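Local coordinates for DisA protein (Sorangium cellulosum, PDB 6CCA), which methylates carbon in a trans-acyltransferase polyketide assembly line for disorazol, forming gem-dimethyl groups, probably with S-adenosylmethionine as methyl donor, at residues A[237-242]-A[255-260]; A[229-234]-A[284-289]; A[203-208]-A[333-338]; A[215-220]-A[247-252]; A[233-238]-A[262-267]. All coordinates share one frame; numbering follows the deposited sequence.

Contact 1 of 5, residues A[237-242]-A[255-260]; sequences GTTASV and YFYTDI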
# COMPACT_ATOMS: atom_id res chain seq x y z
N GLY A 237 3.28 7.57 10.65
CA GLY A 237 2.54 6.64 11.52
C GLY A 237 3.32 5.33 11.78
O GLY A 237 3.59 4.95 12.93
N THR A 238 3.73 4.68 10.70
CA THR A 238 4.53 3.46 10.85
C THR A 238 6.03 3.74 11.13
O THR A 238 6.77 2.90 11.71
CB THR A 238 4.40 2.60 9.63
OG1 THR A 238 4.66 3.37 8.46
CG2 THR A 238 2.99 2.04 9.55
N THR A 239 6.47 4.96 10.82
CA THR A 239 7.87 5.33 11.00
C THR A 239 8.25 5.39 12.46
O THR A 239 9.38 5.03 12.87
CB THR A 239 8.16 6.65 10.24
OG1 THR A 239 7.81 6.47 8.85
CG2 THR A 239 9.59 7.00 10.43
N ALA A 240 7.30 5.78 13.28
CA ALA A 240 7.55 5.88 14.73
C ALA A 240 8.20 4.61 15.38
O ALA A 240 9.24 4.66 16.07
CB ALA A 240 6.23 6.26 15.46
N SER A 241 7.59 3.45 15.09
CA SER A 241 8.06 2.22 15.61
C SER A 241 9.35 1.77 14.94
O SER A 241 10.15 1.10 15.56
CB SER A 241 6.92 1.20 15.60
OG SER A 241 6.71 0.79 14.27
N VAL A 242 9.56 2.12 13.67
CA VAL A 242 10.83 1.88 13.06
C VAL A 242 11.98 2.61 13.79
O VAL A 242 13.03 2.02 14.14
CB VAL A 242 10.82 2.25 11.57
CG1 VAL A 242 12.21 2.16 10.98
CG2 VAL A 242 9.84 1.34 10.78
N TYR A 255 19.19 8.01 9.12
CA TYR A 255 17.92 7.67 8.55
C TYR A 255 17.30 8.93 7.89
O TYR A 255 17.20 9.98 8.51
CB TYR A 255 17.05 7.13 9.64
CG TYR A 255 15.73 6.53 9.24
CD1 TYR A 255 14.62 7.30 8.90
CD2 TYR A 255 15.57 5.14 9.26
CE1 TYR A 255 13.40 6.72 8.55
CE2 TYR A 255 14.38 4.53 8.90
CZ TYR A 255 13.28 5.31 8.56
OH TYR A 255 12.09 4.66 8.22
N PHE A 256 16.98 8.83 6.62
CA PHE A 256 16.33 9.90 5.90
C PHE A 256 14.82 9.66 5.84
O PHE A 256 14.30 8.74 5.17
CB PHE A 256 16.91 10.02 4.51
CG PHE A 256 18.23 10.75 4.46
CD1 PHE A 256 19.39 10.16 4.97
CD2 PHE A 256 18.30 12.03 3.94
CE1 PHE A 256 20.61 10.86 4.96
CE2 PHE A 256 19.53 12.73 3.89
CZ PHE A 256 20.65 12.16 4.45
N TYR A 257 14.10 10.52 6.57
CA TYR A 257 12.65 10.61 6.55
C TYR A 257 12.22 11.55 5.40
O TYR A 257 12.50 12.75 5.46
CB TYR A 257 12.20 11.14 7.93
CG TYR A 257 10.71 11.27 8.17
CD1 TYR A 257 9.91 12.08 7.42
CD2 TYR A 257 10.10 10.57 9.18
CE1 TYR A 257 8.53 12.20 7.69
CE2 TYR A 257 8.77 10.73 9.46
CZ TYR A 257 8.01 11.56 8.71
OH TYR A 257 6.65 11.62 9.02
N THR A 258 11.63 11.00 4.35
CA THR A 258 11.33 11.77 3.16
C THR A 258 9.94 11.53 2.72
O THR A 258 9.32 10.50 3.09
CB THR A 258 12.29 11.48 1.95
OG1 THR A 258 11.90 10.30 1.30
CG2 THR A 258 13.70 11.41 2.38
N ASP A 259 9.37 12.55 2.01
CA ASP A 259 8.05 12.47 1.43
C ASP A 259 8.00 13.48 0.31
O ASP A 259 8.77 14.44 0.30
CB ASP A 259 6.98 12.84 2.46
CG ASP A 259 5.59 12.44 2.00
OD1 ASP A 259 5.25 11.25 2.20
OD2 ASP A 259 4.85 13.31 1.45
N ILE A 260 7.11 13.25 -0.64
CA ILE A 260 6.89 14.26 -1.66
C ILE A 260 6.47 15.62 -1.05
O ILE A 260 6.85 16.68 -1.54
CB ILE A 260 5.88 13.76 -2.70
CG1 ILE A 260 5.83 14.71 -3.90
CG2 ILE A 260 4.49 13.55 -2.14
CD1 ILE A 260 5.31 13.97 -5.17

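Contact 2 of 5, residues A[229-234]-A[284-289]; sequences LEVGAG and LDLEGD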
# COMPACT_ATOMS: atom_id res chain seq x y z
N LEU A 229 17.05 5.15 3.65
CA LEU A 229 16.08 6.12 3.14
C LEU A 229 14.69 5.54 3.25
O LEU A 229 14.46 4.47 2.74
CB LEU A 229 16.41 6.42 1.70
CG LEU A 229 15.34 7.13 0.85
CD1 LEU A 229 15.26 8.54 1.39
CD2 LEU A 229 15.72 7.14 -0.60
N GLU A 230 13.76 6.26 3.86
CA GLU A 230 12.37 5.94 3.74
C GLU A 230 11.71 6.90 2.77
O GLU A 230 11.76 8.12 2.93
CB GLU A 230 11.63 5.99 5.06
CG GLU A 230 10.18 5.60 4.90
CD GLU A 230 9.40 5.42 6.22
OE1 GLU A 230 9.91 5.84 7.30
OE2 GLU A 230 8.24 4.91 6.09
N VAL A 231 11.07 6.34 1.75
CA VAL A 231 10.29 7.14 0.82
C VAL A 231 8.85 7.18 1.22
O VAL A 231 8.32 6.21 1.77
CB VAL A 231 10.45 6.65 -0.62
CG1 VAL A 231 11.91 6.87 -1.07
CG2 VAL A 231 10.13 5.22 -0.76
N GLY A 232 8.16 8.28 0.89
CA GLY A 232 6.76 8.31 1.27
C GLY A 232 6.45 8.09 2.72
O GLY A 232 5.42 7.51 3.04
N ALA A 233 7.26 8.62 3.63
CA ALA A 233 7.02 8.47 5.07
C ALA A 233 5.71 9.12 5.57
O ALA A 233 5.24 8.78 6.68
CB ALA A 233 8.20 8.97 5.87
N GLY A 234 5.18 10.07 4.80
CA GLY A 234 3.83 10.61 5.07
C GLY A 234 3.91 11.31 6.36
O GLY A 234 4.89 12.00 6.61
N LEU A 284 11.37 14.49 -1.03
CA LEU A 284 11.82 13.69 -2.19
C LEU A 284 10.69 13.19 -3.00
O LEU A 284 9.75 12.53 -2.50
CB LEU A 284 12.59 12.46 -1.75
CG LEU A 284 13.11 11.52 -2.85
CD1 LEU A 284 14.01 12.18 -3.89
CD2 LEU A 284 13.96 10.47 -2.12
N ASP A 285 10.80 13.46 -4.30
CA ASP A 285 9.86 13.04 -5.29
C ASP A 285 10.66 12.13 -6.21
O ASP A 285 11.58 12.61 -6.85
CB ASP A 285 9.38 14.23 -6.10
CG ASP A 285 8.32 13.83 -7.14
OD1 ASP A 285 8.15 12.65 -7.40
OD2 ASP A 285 7.64 14.70 -7.68
N LEU A 286 10.37 10.82 -6.21
CA LEU A 286 11.28 9.88 -6.90
C LEU A 286 11.14 10.01 -8.42
O LEU A 286 12.09 9.67 -9.16
CB LEU A 286 10.99 8.42 -6.53
CG LEU A 286 11.51 7.89 -5.22
CD1 LEU A 286 10.94 6.48 -5.02
CD2 LEU A 286 13.04 7.90 -5.16
N GLU A 287 9.95 10.46 -8.83
CA GLU A 287 9.65 10.78 -10.21
C GLU A 287 10.42 11.99 -10.74
O GLU A 287 10.34 12.29 -11.89
CB GLU A 287 8.14 10.96 -10.40
CG GLU A 287 7.34 9.63 -10.31
CD GLU A 287 5.87 9.78 -10.68
OE1 GLU A 287 5.02 9.93 -9.82
OE2 GLU A 287 5.51 9.76 -11.85
N GLY A 288 11.15 12.71 -9.91
CA GLY A 288 11.97 13.78 -10.39
C GLY A 288 13.41 13.43 -10.34
O GLY A 288 13.79 12.28 -10.24
N ASP A 289 14.23 14.43 -10.34
CA ASP A 289 15.64 14.24 -10.44
C ASP A 289 16.21 14.19 -9.04
O ASP A 289 16.30 15.21 -8.36
CB ASP A 289 16.23 15.39 -11.27
CG ASP A 289 17.75 15.42 -11.28
OD1 ASP A 289 18.41 14.67 -10.52
OD2 ASP A 289 18.28 16.24 -12.05
O HOH W 1 9.76 10.30 -0.47

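Contact 3 of 5, residues A[203-208]-A[333-338]; sequences ELVIKS and VLNEMT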
# COMPACT_ATOMS: atom_id res chain seq x y z
N GLU A 203 6.17 -5.35 11.51
CA GLU A 203 7.21 -6.03 12.25
C GLU A 203 8.19 -6.71 11.33
O GLU A 203 9.38 -6.67 11.63
CB GLU A 203 6.65 -6.99 13.31
CG GLU A 203 5.93 -6.23 14.43
CD GLU A 203 6.83 -5.34 15.31
OE1 GLU A 203 8.07 -5.54 15.41
OE2 GLU A 203 6.29 -4.37 15.87
N LEU A 204 7.71 -7.24 10.19
CA LEU A 204 8.60 -7.79 9.19
C LEU A 204 9.50 -6.77 8.54
O LEU A 204 10.65 -7.04 8.28
CB LEU A 204 7.85 -8.57 8.06
CG LEU A 204 7.34 -9.95 8.38
CD1 LEU A 204 6.59 -10.45 7.16
CD2 LEU A 204 8.56 -10.84 8.72
N VAL A 205 9.02 -5.54 8.36
CA VAL A 205 9.93 -4.51 7.85
C VAL A 205 11.07 -4.20 8.89
O VAL A 205 12.22 -4.12 8.55
CB VAL A 205 9.19 -3.21 7.53
CG1 VAL A 205 10.14 -2.01 7.34
CG2 VAL A 205 8.21 -3.37 6.38
N ILE A 206 10.69 -4.02 10.14
CA ILE A 206 11.61 -3.72 11.22
C ILE A 206 12.63 -4.86 11.32
O ILE A 206 13.81 -4.62 11.41
CB ILE A 206 10.88 -3.54 12.56
CG1 ILE A 206 10.14 -2.19 12.56
CG2 ILE A 206 11.88 -3.48 13.74
CD1 ILE A 206 9.20 -1.96 13.73
N LYS A 207 12.16 -6.08 11.31
CA LYS A 207 13.06 -7.23 11.37
C LYS A 207 14.06 -7.19 10.23
O LYS A 207 15.27 -7.52 10.41
CB LYS A 207 12.21 -8.53 11.28
CG LYS A 207 13.01 -9.84 11.38
CD LYS A 207 13.78 -9.85 12.64
CE LYS A 207 14.24 -11.24 13.09
NZ LYS A 207 15.36 -11.03 14.08
N SER A 208 13.61 -6.86 9.01
CA SER A 208 14.50 -6.81 7.91
C SER A 208 15.60 -5.82 8.15
O SER A 208 16.75 -6.07 7.81
CB SER A 208 13.78 -6.50 6.61
OG SER A 208 12.72 -7.40 6.27
N VAL A 333 13.31 -2.57 0.44
CA VAL A 333 12.37 -3.28 1.30
C VAL A 333 11.00 -2.65 1.03
O VAL A 333 10.78 -1.41 1.22
CB VAL A 333 12.75 -3.10 2.77
CG1 VAL A 333 11.69 -3.79 3.63
CG2 VAL A 333 14.15 -3.65 3.00
N LEU A 334 10.10 -3.47 0.50
CA LEU A 334 8.73 -3.03 0.22
C LEU A 334 7.73 -3.69 1.17
O LEU A 334 7.85 -4.92 1.44
CB LEU A 334 8.34 -3.39 -1.22
CG LEU A 334 9.14 -2.87 -2.36
CD1 LEU A 334 8.75 -3.49 -3.70
CD2 LEU A 334 8.99 -1.35 -2.43
N ASN A 335 6.77 -2.90 1.64
CA ASN A 335 5.55 -3.41 2.23
C ASN A 335 4.43 -2.96 1.32
O ASN A 335 4.24 -1.71 1.13
CB ASN A 335 5.39 -2.83 3.61
CG ASN A 335 4.14 -3.34 4.33
OD1 ASN A 335 3.35 -4.12 3.78
ND2 ASN A 335 4.02 -2.98 5.61
N GLU A 336 3.77 -3.90 0.69
CA GLU A 336 2.81 -3.62 -0.36
C GLU A 336 1.53 -4.47 -0.26
O GLU A 336 1.55 -5.62 0.16
CB GLU A 336 3.41 -3.87 -1.78
CG GLU A 336 4.27 -2.72 -2.31
CD GLU A 336 3.41 -1.52 -2.74
OE1 GLU A 336 2.28 -1.68 -3.23
OE2 GLU A 336 3.86 -0.39 -2.60
N MET A 337 0.43 -3.91 -0.72
CA MET A 337 -0.81 -4.66 -0.83
C MET A 337 -0.71 -5.37 -2.19
O MET A 337 -0.37 -4.73 -3.20
CB MET A 337 -2.05 -3.73 -0.74
CG MET A 337 -2.03 -2.90 0.55
SD MET A 337 -2.26 -3.95 2.03
CE MET A 337 -1.99 -2.64 3.25
N THR A 338 -0.94 -6.69 -2.18
CA THR A 338 -0.69 -7.56 -3.31
C THR A 338 -1.92 -8.25 -3.94
O THR A 338 -1.76 -9.22 -4.70
CB THR A 338 0.36 -8.60 -2.89
OG1 THR A 338 0.01 -9.20 -1.64
CG2 THR A 338 1.71 -7.93 -2.69

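Contact 4 of 5, residues A[215-220]-A[247-252]; sequences ARVPHL and SSHARH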
# COMPACT_ATOMS: atom_id res chain seq x y z
N ALA A 215 24.14 -7.61 10.33
CA ALA A 215 25.14 -8.07 9.38
C ALA A 215 26.24 -7.08 9.05
O ALA A 215 27.35 -7.46 8.89
CB ALA A 215 24.48 -8.52 8.11
N ARG A 216 25.92 -5.81 8.94
CA ARG A 216 26.87 -4.83 8.47
C ARG A 216 27.64 -4.15 9.58
O ARG A 216 28.79 -3.80 9.39
CB ARG A 216 26.15 -3.70 7.75
CG ARG A 216 25.46 -4.09 6.46
CD ARG A 216 26.36 -4.42 5.28
NE ARG A 216 27.65 -3.74 5.25
CZ ARG A 216 27.88 -2.49 4.88
NH1 ARG A 216 26.89 -1.66 4.51
NH2 ARG A 216 29.13 -2.07 4.92
N VAL A 217 26.98 -3.88 10.69
CA VAL A 217 27.60 -3.04 11.74
C VAL A 217 28.97 -3.57 12.14
O VAL A 217 29.92 -2.78 12.23
CB VAL A 217 26.70 -2.88 12.98
CG1 VAL A 217 27.47 -2.52 14.24
CG2 VAL A 217 25.66 -1.80 12.69
N PRO A 218 29.09 -4.89 12.30
CA PRO A 218 30.40 -5.42 12.71
C PRO A 218 31.54 -5.07 11.79
O PRO A 218 32.67 -5.03 12.25
CB PRO A 218 30.18 -6.93 12.69
CG PRO A 218 28.77 -7.05 13.17
CD PRO A 218 28.07 -5.95 12.37
N HIS A 219 31.25 -4.83 10.51
CA HIS A 219 32.27 -4.54 9.54
C HIS A 219 32.45 -3.07 9.21
O HIS A 219 33.24 -2.75 8.34
CB HIS A 219 32.01 -5.34 8.31
CG HIS A 219 31.94 -6.80 8.60
ND1 HIS A 219 30.74 -7.49 8.64
CD2 HIS A 219 32.90 -7.68 8.95
CE1 HIS A 219 30.98 -8.75 8.97
NE2 HIS A 219 32.28 -8.89 9.15
N LEU A 220 31.79 -2.17 9.93
CA LEU A 220 31.96 -0.77 9.66
C LEU A 220 33.33 -0.26 10.12
O LEU A 220 33.79 -0.65 11.17
CB LEU A 220 30.90 0.04 10.39
CG LEU A 220 29.46 -0.20 9.84
CD1 LEU A 220 28.50 0.47 10.78
CD2 LEU A 220 29.29 0.34 8.40
N SER A 247 16.79 2.75 17.31
CA SER A 247 17.44 3.88 17.98
C SER A 247 18.70 3.43 18.73
O SER A 247 19.59 4.22 18.90
CB SER A 247 16.50 4.63 18.93
OG SER A 247 15.98 3.73 19.87
N SER A 248 18.76 2.16 19.13
CA SER A 248 19.97 1.59 19.74
C SER A 248 21.15 1.51 18.79
O SER A 248 22.27 1.34 19.28
CB SER A 248 19.72 0.18 20.29
OG SER A 248 19.57 -0.76 19.23
N HIS A 249 20.95 1.61 17.46
CA HIS A 249 22.04 1.72 16.52
C HIS A 249 22.40 3.11 16.16
O HIS A 249 23.14 3.32 15.19
CB HIS A 249 21.71 1.03 15.18
CG HIS A 249 21.70 -0.45 15.27
ND1 HIS A 249 20.62 -1.16 15.74
CD2 HIS A 249 22.66 -1.37 15.02
CE1 HIS A 249 20.90 -2.44 15.74
NE2 HIS A 249 22.13 -2.60 15.28
N ALA A 250 21.85 4.06 16.89
CA ALA A 250 21.97 5.44 16.51
C ALA A 250 23.39 5.83 16.14
O ALA A 250 23.57 6.58 15.20
CB ALA A 250 21.42 6.35 17.59
N ARG A 251 24.41 5.31 16.81
CA ARG A 251 25.77 5.81 16.55
C ARG A 251 26.34 5.44 15.19
O ARG A 251 27.22 6.15 14.66
CB ARG A 251 26.71 5.47 17.72
CG ARG A 251 27.60 4.24 17.58
CD ARG A 251 28.27 3.96 18.94
NE ARG A 251 28.62 2.55 19.09
CZ ARG A 251 27.75 1.55 19.26
NH1 ARG A 251 26.44 1.77 19.31
NH2 ARG A 251 28.20 0.30 19.37
N HIS A 252 25.85 4.37 14.59
CA HIS A 252 26.26 4.10 13.20
C HIS A 252 25.14 4.16 12.17
O HIS A 252 25.21 3.54 11.14
CB HIS A 252 27.03 2.80 13.09
CG HIS A 252 26.84 1.90 14.24
ND1 HIS A 252 25.65 1.23 14.46
CD2 HIS A 252 27.67 1.55 15.25
CE1 HIS A 252 25.75 0.52 15.57
NE2 HIS A 252 26.97 0.69 16.06

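Contact 5 of 5, residues A[233-238]-A[262-267]; sequences AGTGGT and HAFTRY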
# COMPACT_ATOMS: atom_id res chain seq x y z
N ALA A 233 7.26 8.62 3.63
CA ALA A 233 7.02 8.47 5.07
C ALA A 233 5.71 9.12 5.57
O ALA A 233 5.24 8.78 6.68
CB ALA A 233 8.20 8.97 5.87
N GLY A 234 5.18 10.07 4.80
CA GLY A 234 3.83 10.61 5.07
C GLY A 234 3.91 11.31 6.36
O GLY A 234 4.89 12.00 6.61
N THR A 235 2.91 11.10 7.22
CA THR A 235 2.91 11.66 8.57
C THR A 235 3.61 10.76 9.60
O THR A 235 3.58 11.06 10.79
CB THR A 235 1.46 11.93 9.02
OG1 THR A 235 0.79 10.67 9.18
CG2 THR A 235 0.72 12.78 7.96
N GLY A 236 4.27 9.68 9.14
CA GLY A 236 5.18 8.97 9.99
C GLY A 236 4.52 7.97 10.95
O GLY A 236 5.14 7.57 11.95
N GLY A 237 3.28 7.57 10.65
CA GLY A 237 2.54 6.64 11.52
C GLY A 237 3.32 5.33 11.78
O GLY A 237 3.59 4.95 12.93
N THR A 238 3.73 4.68 10.70
CA THR A 238 4.53 3.46 10.85
C THR A 238 6.03 3.74 11.13
O THR A 238 6.77 2.90 11.71
CB THR A 238 4.40 2.60 9.63
OG1 THR A 238 4.66 3.37 8.46
CG2 THR A 238 2.99 2.04 9.55
N HIS A 262 6.57 18.58 1.38
CA HIS A 262 7.41 19.35 2.25
C HIS A 262 6.76 19.56 3.61
O HIS A 262 7.42 19.43 4.61
CB HIS A 262 7.80 20.65 1.53
CG HIS A 262 8.73 21.50 2.30
ND1 HIS A 262 8.28 22.49 3.13
CD2 HIS A 262 10.08 21.50 2.38
CE1 HIS A 262 9.32 23.05 3.73
NE2 HIS A 262 10.42 22.49 3.27
N ALA A 263 5.45 19.82 3.65
CA ALA A 263 4.72 19.91 4.89
C ALA A 263 4.83 18.65 5.76
O ALA A 263 5.02 18.74 6.97
CB ALA A 263 3.23 20.19 4.63
N PHE A 264 4.61 17.49 5.14
CA PHE A 264 4.74 16.24 5.86
C PHE A 264 6.15 16.04 6.42
O PHE A 264 6.29 15.57 7.52
CB PHE A 264 4.31 15.04 5.02
CG PHE A 264 2.84 14.95 4.75
CD1 PHE A 264 1.89 15.71 5.44
CD2 PHE A 264 2.39 14.09 3.80
CE1 PHE A 264 0.53 15.58 5.17
CE2 PHE A 264 1.05 13.93 3.51
CZ PHE A 264 0.11 14.69 4.19
N THR A 265 7.19 16.42 5.73
CA THR A 265 8.52 16.25 6.26
C THR A 265 8.75 17.23 7.43
O THR A 265 9.39 16.86 8.37
CB THR A 265 9.63 16.31 5.15
OG1 THR A 265 9.78 17.61 4.63
CG2 THR A 265 9.24 15.48 3.96
N ARG A 266 8.21 18.44 7.35
CA ARG A 266 8.36 19.40 8.44
C ARG A 266 7.68 18.92 9.72
O ARG A 266 8.23 19.03 10.81
CB ARG A 266 7.79 20.76 8.03
CG ARG A 266 7.69 21.77 9.16
CD ARG A 266 6.85 22.97 8.76
NE ARG A 266 6.98 23.28 7.34
CZ ARG A 266 5.96 23.46 6.52
NH1 ARG A 266 4.72 23.35 6.97
NH2 ARG A 266 6.17 23.74 5.24
N TYR A 267 6.47 18.38 9.57
CA TYR A 267 5.69 17.88 10.68
C TYR A 267 6.28 16.64 11.25
O TYR A 267 6.28 16.44 12.47
CB TYR A 267 4.24 17.65 10.30
CG TYR A 267 3.43 18.91 10.33
CD1 TYR A 267 3.41 19.81 9.25
CD2 TYR A 267 2.71 19.25 11.46
CE1 TYR A 267 2.64 21.00 9.29
CE2 TYR A 267 1.94 20.40 11.49
CZ TYR A 267 1.90 21.27 10.43
OH TYR A 267 1.15 22.41 10.52

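Contact 1 of 5, residues A[237-242]-A[255-260]
Thr239 and Val242, one turn apart on helix 239-246, meet Tyr255 and Tyr257 of strand 253-257, and every direct touch between the segments is van der Waals. On one flank Thr239 CG2 lies 3.8 Å from Tyr257 CD2 and almost as near Tyr257 CE2, so the methyl rests against a single C-C bond of the ring, approaching it at a slant. On the other, Val242 CG1 reaches the outer end of Tyr255: it is 3.7 Å from Tyr255 OH and 3.8 Å from Tyr255 CE2, and the two side chains run roughly perpendicular to each other. Both tyrosines hold CG anti to the backbone N (chi1 -172° for Tyr255 and -178° for Tyr257), which extends their rings from the strand toward the helix.

The polar interactions involve a third element. Thr239 OG1 and Tyr255 OH both hydrogen-bond to Glu230 OE1 on the adjacent strand 226-231, while Tyr257 OH bonds to Gly234 O in the loop that leads into the helix.

Since all four touching residues are buried, the hydroxyls need such partners. The chemistry is therefore divided: methyl groups and rings fill the space between helix and strand, while one carboxylate oxygen of Glu230 is held by two hydroxyls, one from each element, which fix its position between them.

Contact 2 of 5, residues A[229-234]-A[284-289]
Leu229 and Val231, two residues apart on strand 226-231, point toward the loop 284-289 and meet Leu284 and Leu286 there. The side chains of Leu229 and Leu284 cross at about a right angle, touching only through their branch ends, with Leu229 CD2 lying 4.1 Å from Leu284 CD2. The same Leu284 methyl also approaches Val231 CG1 (4.3 Å), and so sits across both strand residues. Val231 and Leu286 are likewise crossed near a right angle, and here Val231 CG1 stands 4.1 Å from Leu286 CD1. Leu284 carries its CG anti to the backbone N (chi1 179°), whereas Leu286 has its CG anti to the carbonyl carbon (chi1 -80°); from positions two apart, these different first torsions send the side chains to Val231 by different routes.

No direct hydrogen bond links the segments, but one water does. It accepts from Gly232 N at 2.9 Å and donates to Leu284 O at 3.0 Å, joining the two backbones at these residues. The loop then folds into a type I turn, closed by Gly288 N bonding to Asp285 O (3.1 Å), while Leu286 also packs on helix 315-325.

Methyl contacts of this length are relaxed and impose little direction. The water supplies the directional element, satisfying a backbone N-H and a carbonyl beside a mostly buried aliphatic cluster.

Contact 3 of 5, residues A[203-208]-A[333-338]
Val205, on helix 196-216, carries this contact against Val333 and Asn335 of strand 330-337, and its atoms can be followed outward. Its CB already looks toward the strand and lies 4.7 Å from Val333 CG1, so the helix comes close at this point; the nearest CA pair, Val205 with Val333, is 7.1 Å apart. From CB the side chain forks, and both methyls approach the same branch of the strand valine. CG1, anti to the backbone N (chi1 166°), meets Val333 CG1 at 4.4 Å. CG2, anti to the carbonyl carbon, is 4.5 Å from Val333 CG1 and alone also rests on Asn335, 4.0 Å from Asn335 CB. The fork therefore bridges two residues of the same sheet face, and the Val205 and Asn335 side chains cross at about a right angle.

CB makes the closest touch of the asparagine, and the amide end also comes near, Asn335 ND2 lying 4.3 Å from Val205 CG2. Asn335 OD1 is hydrogen-bonded to Gln402 NE2 on the neighbouring strand 402-409.

One helical turn on, Ser208 brings its CB to 4.5 Å from Val333 CG1, a marginal approach. Its OG donates to Leu204 O at 2.9 Å, tilted 28° from the carbonyl plane, and Ser208 N reaches that same oxygen from the opposite face. A buried hydroxyl is thus satisfied within its own helix.

Strand 330-337 runs parallel to 300-306 and antiparallel to 402-409. A helix laid across this junction fits the Rossmann-like alpha/beta fold of class I methyltransferases.

Contact 4 of 5, residues A[215-220]-A[247-252]
Val217 and His252 have CA atoms 7.4 Å apart where two short 3-10 turns meet, one following on from helix 196-216 and the other preceding strand 253-257. These turns are closed by routine backbone bonds, Leu220 N to Val217 O and His252 N to His249 O.

Val217 divides its two methyls over the imidazole of His252. CG1 stands over one face, 3.9 Å from the centroid of the His252 ring and 21° off its normal, which is CH-pi geometry shifted toward the rim. CG2 lies 3.5 Å from His252 ND1, and it also comes to the edge of the His249 ring, near that ring's plane, at 3.8 Å from His249 CD2. One valine thus meets one imidazole over its face and another at its edge. Leu220 covers the base of the same histidine, its CD1 being 3.6 Å from His252 CB and slanting against the ring.

Arg251 adds a neighbouring flat group: the His252 ring is tilted so that NE2 lies 3.3 Å above the guanidinium plane, over its centre. A cation so near would probably disfavour protonation of that imidazole.

All four touching residues are partly exposed, and no hydrogen bond crosses. The arrangement is plain surface packing at one end of a Rossmann-like domain, where the helix leading toward the first strand of the beta-alpha-beta unit meets the turn before its second, and Leu220 and Arg216 also touch Ile226 on that first strand.

Contact 5 of 5, residues A[233-238]-A[262-267]
Gly236 N bonds to Ala233 O at 2.8 Å, the shortest polar bond here, and closes a type II' turn that sets Gly234 and Thr235 against Phe264 of helix 262-272. Gly234 adopts a positive phi of 66° in this turn, a conformation that suits glycine, and its N-H bonds to Asp259 OD1.

Gly234 O accepts a hydrogen bond from Tyr257 OH of strand 253-257 and lies 3.5 Å from Phe264 CB, at the base of the phenyl side chain. The ring itself continues past the glycine, with Phe264 CD2 4.0 Å from Gly234 CA at an oblique approach. Phe264 has CG anti to its carbonyl carbon (chi1 -70°), which carries the ring alongside the loop.

Thr235 supplies the other surface. Its CG2 stands over one face of the ring, 4.1 Å from the Phe264 centroid and 17° off the normal, a CH-pi contact offset toward the CD1-CE1 bond. Only the methyl branch of the threonine makes this touch.

The sequence Glu-Val-Gly-Ala-Gly-Thr-Gly matches the first, glycine-rich motif of class I methyltransferases, which in relatives lines the S-adenosylmethionine site.

The loop thus leaves strand 226-231, turns against the first turns of helix 262-272, and enters helix 239-246; Tyr257 and Asp259 join it to strand 253-257 and the connection that follows.

How the contacts relate
Contacts 1, 2 and 5 cluster within the methyltransferase domain: the centres of contacts 1 and 5 lie about 7 Å apart, and each is about 11 Å from that of contact 2. They draw on the run from strand 226-231 through the glycine-rich loop to helix 239-246. Glu230, in the first segment of contact 2, bonds to Thr239 and Tyr255 of contact 1, while contacts 2 and 5 meet only by sharing Ala233 and Gly234. Contact 3 uses another strand of the same sheet, 330-337, and its Ile206 touches Val242 of contact 1. Contact 4, about 20 Å from contact 3 between centres, lies further along helix 196-216. In sequence, contact 3 encloses all the others, whereas contact 4 alternates with contacts 1, 2 and 5.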